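Long-range contacts in cellulase (Xanthomonas axonopodis pv. citri, PDB 4W7W), which probably hydrolyses beta-1,4-glucosidic bonds of cellulose and its oligosaccharides, as a glycoside hydrolase family 5 enzyme with an (α/β)8-barrel fold: residues Y190-W196 against F221-Q225; A164-Q168 against E210-D214; Y24-S30 against W296-G302. All blocks are in the same frame, centred on the assembly; numbering follows the deposited sequence. Where two conformers were deposited one is given.

From the N terminus, the chain first lays down strand 24-29, and contact 3 (24-30 with 296-302) pairs it with strand 293-301, joining the first and last strands and closing the eight-stranded barrel. Contacts 1 and 2 both nest inside that large loop. Their own segments alternate along the chain, helix residues 164-168, loop 190-196, residues 210-214 and strand residues 221-225, and so the two contacts cross. Contact 2 ties helix 160-176 to the loop that leads into strand 219-226; contact 1 ties the loop after strand 183-186 to strand 219-226 itself. They touch where F221 meets L212, while contact 3 stands apart, its centre about 16 Å from that of contact 1.

Contact 1: residues Y190-W196 against F221-Q225; sequences YTGAHSW and FEAHQ. With BGC (beta-D-glucopyranose), chain C; BGC (beta-D-glucopyranose), chain B.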
# COMPACT_ATOMS: atom_id res chain seq x y z
N TYR A 190 11.86 2.68 1.38
CA TYR A 190 10.88 1.76 0.81
C TYR A 190 9.89 1.27 1.87
O TYR A 190 9.26 0.23 1.70
CB TYR A 190 11.53 0.59 0.08
CG TYR A 190 12.51 1.01 -0.99
CD1 TYR A 190 12.10 1.23 -2.28
CD2 TYR A 190 13.85 1.15 -0.69
CE1 TYR A 190 13.01 1.60 -3.25
CE2 TYR A 190 14.77 1.51 -1.64
CZ TYR A 190 14.35 1.73 -2.93
OH TYR A 190 15.28 2.08 -3.89
N THR A 191 9.75 2.05 2.94
CA THR A 191 8.92 1.76 4.09
C THR A 191 9.03 0.31 4.58
O THR A 191 8.07 -0.30 5.02
CB THR A 191 7.48 2.29 3.87
OG1 THR A 191 6.93 2.59 5.15
CG2 THR A 191 6.53 1.40 3.04
N GLY A 192 10.24 -0.22 4.56
CA GLY A 192 10.43 -1.60 5.00
C GLY A 192 10.19 -1.74 6.49
O GLY A 192 10.72 -0.98 7.29
N ALA A 193 9.46 -2.78 6.90
CA ALA A 193 9.30 -3.01 8.33
C ALA A 193 10.65 -3.30 8.97
O ALA A 193 10.97 -2.81 10.04
CB ALA A 193 8.34 -4.15 8.60
N HIS A 194 11.43 -4.13 8.29
CA HIS A 194 12.71 -4.60 8.81
C HIS A 194 13.68 -3.48 9.20
O HIS A 194 14.44 -3.65 10.14
CB HIS A 194 13.38 -5.54 7.79
CG HIS A 194 13.69 -4.89 6.48
ND1 HIS A 194 14.92 -4.35 6.19
CD2 HIS A 194 12.89 -4.60 5.42
CE1 HIS A 194 14.89 -3.79 5.00
NE2 HIS A 194 13.67 -3.95 4.50
N SER A 195 13.67 -2.39 8.44
CA SER A 195 14.64 -1.32 8.60
C SER A 195 14.07 -0.11 9.32
O SER A 195 14.72 0.95 9.37
CB SER A 195 15.15 -0.91 7.24
OG SER A 195 14.04 -0.55 6.43
N TRP A 196 12.89 -0.25 9.90
CA TRP A 196 12.17 0.88 10.49
C TRP A 196 13.01 1.64 11.52
O TRP A 196 12.90 2.87 11.62
CB TRP A 196 10.89 0.39 11.14
CG TRP A 196 9.89 1.45 11.43
CD1 TRP A 196 9.57 1.99 12.62
CD2 TRP A 196 9.05 2.09 10.46
NE1 TRP A 196 8.59 2.93 12.48
CE2 TRP A 196 8.24 3.01 11.16
CE3 TRP A 196 8.88 1.95 9.08
CZ2 TRP A 196 7.27 3.78 10.53
CZ3 TRP A 196 7.92 2.71 8.46
CH2 TRP A 196 7.13 3.62 9.19
N PHE A 221 0.52 3.46 10.27
CA PHE A 221 1.80 3.45 9.59
C PHE A 221 1.87 2.25 8.68
O PHE A 221 1.69 1.10 9.11
CB PHE A 221 2.93 3.49 10.62
CG PHE A 221 3.01 4.82 11.27
CD1 PHE A 221 3.72 5.85 10.69
CD2 PHE A 221 2.24 5.11 12.40
CE1 PHE A 221 3.71 7.12 11.22
CE2 PHE A 221 2.23 6.39 12.95
CZ PHE A 221 2.98 7.38 12.36
N GLU A 222 2.13 2.52 7.41
CA GLU A 222 2.24 1.48 6.39
C GLU A 222 3.68 1.03 6.26
O GLU A 222 4.55 1.85 5.98
CB GLU A 222 1.75 2.05 5.04
CG GLU A 222 1.86 1.03 3.91
CD GLU A 222 1.33 1.56 2.60
OE1 GLU A 222 0.46 2.45 2.62
OE2 GLU A 222 1.79 1.05 1.54
N ALA A 223 3.89 -0.28 6.43
CA ALA A 223 5.18 -0.90 6.20
C ALA A 223 5.00 -1.98 5.14
O ALA A 223 3.89 -2.48 4.93
CB ALA A 223 5.75 -1.50 7.48
N HIS A 224 6.09 -2.30 4.45
CA HIS A 224 6.13 -3.40 3.48
C HIS A 224 7.17 -4.39 3.94
O HIS A 224 8.15 -4.01 4.58
CB HIS A 224 6.51 -2.91 2.09
CG HIS A 224 5.49 -1.99 1.48
ND1 HIS A 224 5.60 -1.50 0.20
CD2 HIS A 224 4.34 -1.50 1.99
CE1 HIS A 224 4.56 -0.71 -0.04
NE2 HIS A 224 3.78 -0.71 1.02
N GLN A 225 6.99 -5.67 3.63
CA GLN A 225 7.99 -6.66 4.02
C GLN A 225 8.02 -7.82 3.04
O GLN A 225 7.06 -8.56 2.89
CB GLN A 225 7.76 -7.19 5.43
CG GLN A 225 8.91 -8.03 5.95
CD GLN A 225 10.18 -7.23 6.05
OE1 GLN A 225 10.21 -6.19 6.70
NE2 GLN A 225 11.24 -7.70 5.41
C2 BGC C . 15.79 -2.53 0.50
C3 BGC C . 14.89 -2.96 -0.64
C4 BGC C . 15.23 -2.20 -1.93
C5 BGC C . 16.72 -2.21 -2.24
C6 BGC C . 17.05 -1.30 -3.42
C1 BGC C . 17.25 -2.54 0.08
O2 BGC C . 15.58 -3.38 1.64
O3 BGC C . 13.56 -2.66 -0.23
O4 BGC C . 14.58 -2.75 -3.08
O5 BGC C . 17.46 -1.77 -1.11
O6 BGC C . 18.43 -1.50 -3.79
C2 BGC B . 13.02 -2.34 -4.83
C3 BGC B . 11.59 -1.92 -5.11
C4 BGC B . 10.61 -2.75 -4.28
C5 BGC B . 11.01 -2.73 -2.82
C6 BGC B . 10.18 -3.68 -1.98
C1 BGC B . 13.28 -2.29 -3.34
O2 BGC B . 13.95 -1.47 -5.48
O3 BGC B . 11.30 -2.10 -6.50
O4 BGC B . 9.27 -2.29 -4.47
O5 BGC B . 12.37 -3.16 -2.67
O6 BGC B . 10.62 -3.69 -0.62
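T191 and H224 meet where the loop after one strand of the (α/β)8-barrel folds over its neighbour, strand 219-226, beside the glycan site. Backbone bonds form a single bridge around G192 and H224: H224 N donates to T191 O (2.9 Å) and A193 N to H224 O (2.9 Å).

Side chains extend this polar grip at both ends. The hydroxyl of T191, OG1, gives its proton to E222 O at 2.6 Å, in the carbonyl plane, and also accepts from G187 N. Q225, bent at chi2 (62°), turns its amide back so that OE1 takes H194 N at 2.9 Å.

Apolar contacts fill in between. T191 is branched, so its CG2 can sit over the centre of the H224 ring, 3.9 Å from the centroid, while A193 is small enough to pack its CB on that of A223. F221 CD1 lies at the edge of the W196 ring, near its plane, against CZ2.

Toward the sugars, C4 of one glucose and C1 of the next stack on the same face of the Y190 ring, toward its rim. The imidazole of H224 is tethered at both nitrogens: ND1 bonds E154, and NE2 donates nearly in the ring plane to the anti lone pair of E222 OE2 (2.7 Å), an oxygen that also forms a salt bridge with R67.

Contact 2: residues A164-Q168 against E210-D214; sequences ANAAQ and EILKD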
# COMPACT_ATOMS: atom_id res chain seq x y z
N ALA A 164 9.17 12.80 6.56
CA ALA A 164 8.19 13.06 7.61
C ALA A 164 7.54 14.43 7.46
O ALA A 164 6.34 14.58 7.67
CB ALA A 164 8.81 12.91 8.98
N ASN A 165 8.33 15.44 7.10
CA ASN A 165 7.77 16.76 6.84
C ASN A 165 6.78 16.73 5.68
O ASN A 165 5.70 17.32 5.76
CB ASN A 165 8.90 17.77 6.52
CG ASN A 165 8.39 19.12 6.05
OD1 ASN A 165 8.44 19.43 4.85
ND2 ASN A 165 7.88 19.91 6.97
N ALA A 166 7.13 16.04 4.60
CA ALA A 166 6.23 15.92 3.46
C ALA A 166 4.95 15.21 3.86
O ALA A 166 3.84 15.62 3.48
CB ALA A 166 6.90 15.19 2.30
N ALA A 167 5.09 14.14 4.65
CA ALA A 167 3.93 13.40 5.13
C ALA A 167 3.06 14.27 6.03
O ALA A 167 1.83 14.25 5.91
CB ALA A 167 4.39 12.15 5.85
N GLN A 168 3.68 15.03 6.92
CA GLN A 168 2.91 15.93 7.78
C GLN A 168 2.09 16.91 6.96
O GLN A 168 0.91 17.15 7.23
CB GLN A 168 3.83 16.69 8.74
CG GLN A 168 3.05 17.61 9.67
CD GLN A 168 2.16 16.84 10.62
OE1 GLN A 168 2.67 16.20 11.55
NE2 GLN A 168 0.86 16.85 10.38
N GLU A 210 7.88 9.85 14.79
CA GLU A 210 7.32 10.22 16.08
C GLU A 210 6.81 11.67 16.13
O GLU A 210 5.99 12.02 16.97
CB GLU A 210 8.36 9.96 17.17
CG GLU A 210 8.40 8.48 17.43
CD GLU A 210 9.65 7.96 18.12
OE1 GLU A 210 10.39 8.73 18.75
OE2 GLU A 210 9.88 6.72 18.03
N ILE A 211 7.29 12.50 15.22
CA ILE A 211 6.91 13.91 15.20
C ILE A 211 5.50 14.10 14.66
O ILE A 211 4.91 15.15 14.87
CB ILE A 211 7.89 14.77 14.35
CG1 ILE A 211 7.62 14.63 12.85
CG2 ILE A 211 9.34 14.50 14.69
CD1 ILE A 211 8.61 15.37 12.02
N LEU A 212 4.96 13.12 13.93
CA LEU A 212 3.73 13.38 13.20
C LEU A 212 2.53 13.58 14.11
O LEU A 212 2.39 12.91 15.12
CB LEU A 212 3.38 12.24 12.26
CG LEU A 212 4.29 12.04 11.06
CD1 LEU A 212 3.70 10.93 10.21
CD2 LEU A 212 4.44 13.28 10.22
N LYS A 213 1.67 14.49 13.68
CA LYS A 213 0.40 14.75 14.34
C LYS A 213 -0.71 14.69 13.32
O LYS A 213 -0.65 15.32 12.26
CB LYS A 213 0.41 16.13 15.01
CG LYS A 213 1.43 16.27 16.13
CD LYS A 213 1.41 17.69 16.70
CE LYS A 213 2.40 18.58 15.98
NZ LYS A 213 2.24 20.02 16.33
N ASP A 214 -1.75 13.94 13.66
CA ASP A 214 -2.96 13.90 12.84
C ASP A 214 -4.09 14.48 13.66
O ASP A 214 -4.56 13.84 14.60
CB ASP A 214 -3.29 12.46 12.47
CG ASP A 214 -4.57 12.35 11.66
OD1 ASP A 214 -5.17 13.39 11.32
OD2 ASP A 214 -5.00 11.21 11.39
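Q168 starts out extended, with CG opposite its backbone N (chi1 -179°), then bends at chi2 (65°), and this kink swings the amide away from the helix and against the backbone of K213. There the amide pairs with the N-H and C=O of K213 through two hydrogen bonds. OE1 accepts from K213 N at 2.9 Å, in the carbonyl plane and on a lone pair, with a nearly straight N-H...O angle of 167°. NE2 donates to K213 O, also at 2.9 Å, and that oxygen lies in the plane of the amide. Glutamine suits the place because one flat group offers an acceptor and a donor to the N-H and C=O of a single residue, much as a neighbouring strand would; the two bonds together fix the rotation of the amide. K213 needs only its backbone for this, and its own side chain leads off toward the surface.

In the (α/β)8-barrel this joins helix 160-176, which lies outside the barrel wall, to the loop that runs from helix 205-209 into strand 219-226.

Apolar groups pack beside the amide. L212 CD2 rests 3.4 Å from A164 O, a carbonyl that also accepts the helical bond from Q168 N, and the same methyl lies 3.7 Å from Q168 OE1. L212 reaches inward as well, touching V185 and F221 of the barrel strands and I171 of the helix, a place that favours a branched apolar chain. One turn before Q168, A164 offers only a methyl, which leaves room for the loop to come close; I211 CD1 meets A164 CB at 3.9 Å.

Contact 3: residues Y24-S30 against W296-G302; sequences YVGVNLS and WTWWAAG. With BGC (beta-D-glucopyranose), chain D.
V25 lies over one face of the W296 indole: its CB is 3.9 Å from the centroid of the six-membered ring, only 12° off the normal, and CG1 is offset toward the rim. The indole reaches this place because chi1 (49°) sets CG between the backbone N and the carbonyl carbon, folding the ring back across the strand pair. Its edge then meets G26 O, 3.4 Å from W296 CZ3. G26 puts no side chain on the face where T297 CG2 lies against its backbone.

N28 and W299 cross at about a right angle, with amide and ring planes 54° apart; N28 CG comes within 3.4 Å of W299 CE3. The asparagine spends its polar ends on three residues. ND2 donates to W298 O at 3.0 Å, from above the carbonyl plane, and to G265 O, while OD1 accepts from R67. W298 O also takes N28 N at 2.8 Å, so two donors from one residue grip it.

Between V27 and L29 the parallel register slips by one residue, a beta bulge, at the corner around W299, whose peptide bond to A300 is cis. Pairing resumes as A301 N donates to N28 O. The methyl of A300 packs on one face of the W299 indole; the pyrrole nitrogen NE1 lies 3.1 Å from O1 of a bound glucose, which approaches obliquely. In one of its two conformers S30 OG bonds E33, a glycan-pocket residue. Parallel pairing of first and last strands closes the (α/β)8-barrel, and the bulge at its end carries a tryptophan of the sugar-binding cleft.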
# COMPACT_ATOMS: atom_id res chain seq x y z
N TYR A 24 -8.61 -5.36 8.47
CA TYR A 24 -8.51 -5.27 7.02
C TYR A 24 -7.61 -6.38 6.51
O TYR A 24 -6.46 -6.48 6.92
CB TYR A 24 -7.88 -3.94 6.62
CG TYR A 24 -8.56 -2.71 7.14
CD1 TYR A 24 -9.75 -2.26 6.59
CD2 TYR A 24 -7.99 -1.96 8.15
CE1 TYR A 24 -10.37 -1.11 7.04
CE2 TYR A 24 -8.59 -0.80 8.61
CZ TYR A 24 -9.78 -0.38 8.05
OH TYR A 24 -10.40 0.77 8.47
N VAL A 25 -8.13 -7.21 5.63
CA VAL A 25 -7.31 -8.22 4.97
C VAL A 25 -7.68 -8.26 3.50
O VAL A 25 -8.85 -8.22 3.11
CB VAL A 25 -7.45 -9.62 5.61
CG1 VAL A 25 -6.97 -9.63 7.05
CG2 VAL A 25 -8.85 -10.16 5.51
N GLY A 26 -6.68 -8.35 2.65
CA GLY A 26 -6.94 -8.41 1.24
C GLY A 26 -5.72 -8.41 0.37
O GLY A 26 -4.66 -8.95 0.72
N VAL A 27 -5.90 -7.85 -0.82
CA VAL A 27 -4.90 -7.91 -1.87
C VAL A 27 -4.76 -6.58 -2.58
O VAL A 27 -5.67 -5.76 -2.60
CB VAL A 27 -5.22 -9.02 -2.91
CG1 VAL A 27 -5.30 -10.40 -2.29
CG2 VAL A 27 -6.47 -8.72 -3.70
N ASN A 28 -3.59 -6.41 -3.18
CA ASN A 28 -3.35 -5.37 -4.18
C ASN A 28 -3.92 -5.84 -5.52
O ASN A 28 -3.61 -6.95 -5.97
CB ASN A 28 -1.86 -5.12 -4.37
CG ASN A 28 -1.25 -4.32 -3.26
OD1 ASN A 28 -1.14 -3.10 -3.39
ND2 ASN A 28 -0.85 -4.97 -2.16
N LEU A 29 -4.73 -5.01 -6.17
CA LEU A 29 -5.14 -5.24 -7.56
C LEU A 29 -4.29 -4.33 -8.40
O LEU A 29 -4.57 -3.15 -8.54
CB LEU A 29 -6.63 -5.01 -7.78
CG LEU A 29 -7.55 -6.00 -7.07
CD1 LEU A 29 -9.02 -5.72 -7.33
CD2 LEU A 29 -7.24 -7.44 -7.45
N SER A 30 -3.20 -4.90 -8.90
CA SER A 30 -2.17 -4.21 -9.67
C SER A 30 -2.53 -4.13 -11.15
O SER A 30 -3.12 -5.07 -11.70
CB SER A 30 -0.84 -4.94 -9.47
OG SER A 30 0.18 -4.48 -10.34
N TRP A 296 -3.50 -6.07 6.43
CA TRP A 296 -2.52 -6.33 5.42
C TRP A 296 -3.17 -6.48 4.07
O TRP A 296 -4.34 -6.84 3.95
CB TRP A 296 -1.71 -7.61 5.73
CG TRP A 296 -2.46 -8.85 6.08
CD1 TRP A 296 -2.52 -9.37 7.34
CD2 TRP A 296 -3.17 -9.79 5.23
NE1 TRP A 296 -3.23 -10.54 7.34
CE2 TRP A 296 -3.62 -10.83 6.06
CE3 TRP A 296 -3.44 -9.87 3.85
CZ2 TRP A 296 -4.35 -11.92 5.57
CZ3 TRP A 296 -4.17 -10.96 3.37
CH2 TRP A 296 -4.61 -11.96 4.23
N THR A 297 -2.37 -6.21 3.04
CA THR A 297 -2.74 -6.47 1.65
C THR A 297 -1.57 -7.12 0.93
O THR A 297 -0.49 -6.56 0.81
CB THR A 297 -3.21 -5.20 0.90
OG1 THR A 297 -2.35 -4.07 1.16
CG2 THR A 297 -4.61 -4.81 1.29
N TRP A 298 -1.82 -8.33 0.45
CA TRP A 298 -0.84 -9.13 -0.29
C TRP A 298 -0.49 -8.49 -1.63
O TRP A 298 -1.36 -7.94 -2.31
CB TRP A 298 -1.48 -10.49 -0.54
CG TRP A 298 -0.72 -11.41 -1.44
CD1 TRP A 298 -0.80 -11.47 -2.80
CD2 TRP A 298 0.22 -12.40 -1.05
NE1 TRP A 298 0.02 -12.46 -3.28
CE2 TRP A 298 0.66 -13.05 -2.23
CE3 TRP A 298 0.71 -12.84 0.17
CZ2 TRP A 298 1.55 -14.14 -2.20
CZ3 TRP A 298 1.60 -13.90 0.19
CH2 TRP A 298 2.00 -14.53 -0.99
N TRP A 299 0.76 -8.61 -2.03
CA TRP A 299 1.21 -8.22 -3.36
C TRP A 299 1.42 -9.50 -4.17
O TRP A 299 2.34 -10.24 -3.87
CB TRP A 299 2.51 -7.42 -3.31
CG TRP A 299 2.86 -6.93 -4.69
CD1 TRP A 299 3.52 -7.63 -5.66
CD2 TRP A 299 2.43 -5.72 -5.29
NE1 TRP A 299 3.56 -6.90 -6.82
CE2 TRP A 299 2.88 -5.73 -6.62
CE3 TRP A 299 1.69 -4.63 -4.84
CZ2 TRP A 299 2.63 -4.67 -7.51
CZ3 TRP A 299 1.42 -3.59 -5.72
CH2 TRP A 299 1.90 -3.61 -7.02
N ALA A 300 0.62 -9.80 -5.20
CA ALA A 300 -0.49 -9.00 -5.74
C ALA A 300 -1.40 -9.91 -6.55
O ALA A 300 -1.07 -11.06 -6.86
CB ALA A 300 0.03 -7.89 -6.64
N ALA A 301 -2.54 -9.34 -6.93
CA ALA A 301 -3.38 -9.88 -7.96
C ALA A 301 -3.55 -8.84 -9.05
O ALA A 301 -2.76 -7.89 -9.14
CB ALA A 301 -4.69 -10.38 -7.37
N GLY A 302 -4.57 -9.02 -9.88
CA GLY A 302 -4.70 -8.25 -11.11
C GLY A 302 -4.47 -9.13 -12.32
O GLY A 302 -3.75 -10.13 -12.24
C2 BGC D . 6.94 -6.22 -10.14
C3 BGC D . 7.04 -5.55 -11.52
C4 BGC D . 5.80 -4.74 -11.86
C5 BGC D . 5.40 -3.85 -10.69
C6 BGC D . 4.04 -3.20 -10.92
C1 BGC D . 6.55 -5.20 -9.09
O1 BGC D . 6.34 -5.83 -7.81
O2 BGC D . 8.20 -6.82 -9.79
O3 BGC D . 7.28 -6.57 -12.50
O4 BGC D . 6.06 -3.86 -12.96
O5 BGC D . 5.32 -4.62 -9.49
O6 BGC D . 3.85 -2.26 -9.89